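Local coordinates for uncharacterized protein (Pseudomonas aeruginosa, PDB 5BR9) that probably takes part in making the threonylcarbamoyladenosine modification of tRNA, as a TsaB-type member of the KAE1/TsaD family, at residues D103-A108 / V120-I124. Sequence-based numbering, arbitrary orientation.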
loop_
_atom_site.group_PDB
_atom_site.type_symbol
_atom_site.label_atom_id
_atom_site.label_comp_id
_atom_site.label_asym_id
_atom_site.label_seq_id
_atom_site.Cartn_x
_atom_site.Cartn_y
_atom_site.Cartn_z
ATOM N N ASP A 103 -6.314 3.221 15.384
ATOM C CA ASP A 103 -6.248 4.664 15.449
ATOM C C ASP A 103 -7.195 5.282 16.481
ATOM O O ASP A 103 -6.945 6.390 16.953
ATOM C CB ASP A 103 -6.501 5.255 14.069
ATOM C CG ASP A 103 -5.230 5.246 13.217
ATOM O OD1 ASP A 103 -5.091 4.398 12.324
ATOM O OD2 ASP A 103 -4.361 6.105 13.452
ATOM N N LEU A 104 -8.262 4.572 16.845
ATOM C CA LEU A 104 -9.128 5.021 17.947
ATOM C C LEU A 104 -8.348 4.953 19.274
ATOM O O LEU A 104 -8.383 5.895 20.079
ATOM C CB LEU A 104 -10.420 4.162 18.009
ATOM C CG LEU A 104 -11.387 4.337 16.817
ATOM C CD1 LEU A 104 -12.388 3.204 16.706
ATOM C CD2 LEU A 104 -12.133 5.685 16.875
ATOM N N ALA A 105 -7.612 3.860 19.483
ATOM C CA ALA A 105 -6.735 3.745 20.659
ATOM C C ALA A 105 -5.677 4.838 20.644
ATOM O O ALA A 105 -5.417 5.466 21.676
ATOM C CB ALA A 105 -6.068 2.360 20.728
ATOM N N ILE A 106 -5.092 5.096 19.475
ATOM C CA ILE A 106 -4.037 6.100 19.413
ATOM C C ILE A 106 -4.574 7.469 19.847
ATOM O O ILE A 106 -3.923 8.196 20.613
ATOM C CB ILE A 106 -3.412 6.159 18.014
ATOM C CG1 ILE A 106 -2.767 4.818 17.677
ATOM C CG2 ILE A 106 -2.383 7.265 17.954
ATOM C CD1 ILE A 106 -2.420 4.680 16.205
ATOM N N LEU A 107 -5.757 7.817 19.347
ATOM C CA LEU A 107 -6.451 9.037 19.766
ATOM C C LEU A 107 -6.650 9.087 21.278
ATOM O O LEU A 107 -6.527 10.131 21.890
ATOM C CB LEU A 107 -7.826 9.119 19.127
ATOM C CG LEU A 107 -7.998 9.659 17.727
ATOM C CD1 LEU A 107 -9.508 9.642 17.429
ATOM C CD2 LEU A 107 -7.408 11.055 17.649
ATOM N N ALA A 108 -7.060 7.957 21.845
ATOM C CA ALA A 108 -7.335 7.860 23.266
ATOM C C ALA A 108 -6.044 8.092 24.039
ATOM O O ALA A 108 -6.016 8.877 24.979
ATOM C CB ALA A 108 -7.931 6.511 23.599
ATOM N N VAL A 120 -11.796 8.014 27.640
ATOM C CA VAL A 120 -11.947 8.713 26.366
ATOM C C VAL A 120 -12.865 7.946 25.435
ATOM O O VAL A 120 -12.699 6.745 25.215
ATOM C CB VAL A 120 -10.592 8.955 25.675
ATOM C CG1 VAL A 120 -10.823 9.544 24.282
ATOM C CG2 VAL A 120 -9.719 9.897 26.502
ATOM N N ALA A 121 -13.867 8.636 24.923
ATOM C CA ALA A 121 -14.665 8.098 23.835
ATOM C C ALA A 121 -14.055 8.630 22.528
ATOM O O ALA A 121 -14.120 9.817 22.243
ATOM C CB ALA A 121 -16.147 8.497 23.987
ATOM N N ALA A 122 -13.407 7.754 21.774
ATOM C CA ALA A 122 -12.799 8.136 20.511
ATOM C C ALA A 122 -13.797 7.951 19.372
ATOM O O ALA A 122 -14.465 6.929 19.283
ATOM C CB ALA A 122 -11.540 7.334 20.271
ATOM N N ALA A 123 -13.912 8.961 18.522
ATOM C CA ALA A 123 -14.802 8.895 17.376
ATOM C C ALA A 123 -14.119 9.493 16.168
ATOM O O ALA A 123 -13.662 10.632 16.215
ATOM C CB ALA A 123 -16.138 9.633 17.657
ATOM N N ILE A 124 -14.059 8.710 15.094
ATOM C CA ILE A 124 -13.453 9.117 13.833
ATOM C C ILE A 124 -14.517 9.079 12.753
ATOM O O ILE A 124 -15.234 8.087 12.612
ATOM C CB ILE A 124 -12.250 8.209 13.470
ATOM C CG1 ILE A 124 -11.113 8.397 14.484
ATOM C CG2 ILE A 124 -11.788 8.486 12.047
ATOM C CD1 ILE A 124 -9.959 7.411 14.309
#
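Ile124 lays CG1 and CD1 over the notch between the ends of Leu104 and Leu107, a compact example of how a helix seats on a sheet through aliphatic side chains of unequal length. With CG1 beside its backbone N (chi1 -66°) and the chain then extended, Ile124 brings CD1 up to the helix. Leu107 CD1 packs 3.6 Å from Ile124 CG1, Leu104 CD2 lies 3.8 Å from that same CG1, and the isoleucine crosses both leucines at a slant. Its CD1 also touches the CB of Asp103, whose OD1 is hydrogen-bonded to the backbone N of Gly73. Midway along the strand, small Ala122 lets the helix backbone come close: its CB sits 3.5 Å from Leu104 O and 3.8 Å from Leu104 CD2. That carbonyl already accepts the helical bond from Ala108 N. At the far end, Val120 places CG1 4.0 Å from Ala108 CA. The segment axes, 7.8 Å apart, run at 131°, and Val120, Ala122 and Ile124 present every second residue to the helix. Helix 103-115 thus covers one face of the sheet containing strand 119-125, between the two sheets of this ASKHA-type fold. The contact is buried and its side-chain contacts are aliphatic, with Leu104 and Ala122 also touching each other's backbone carbonyls; cohesion thus rests on shape fit and exclusion of water, the hydrogen bonds being made within the helix or to other parts of the chain.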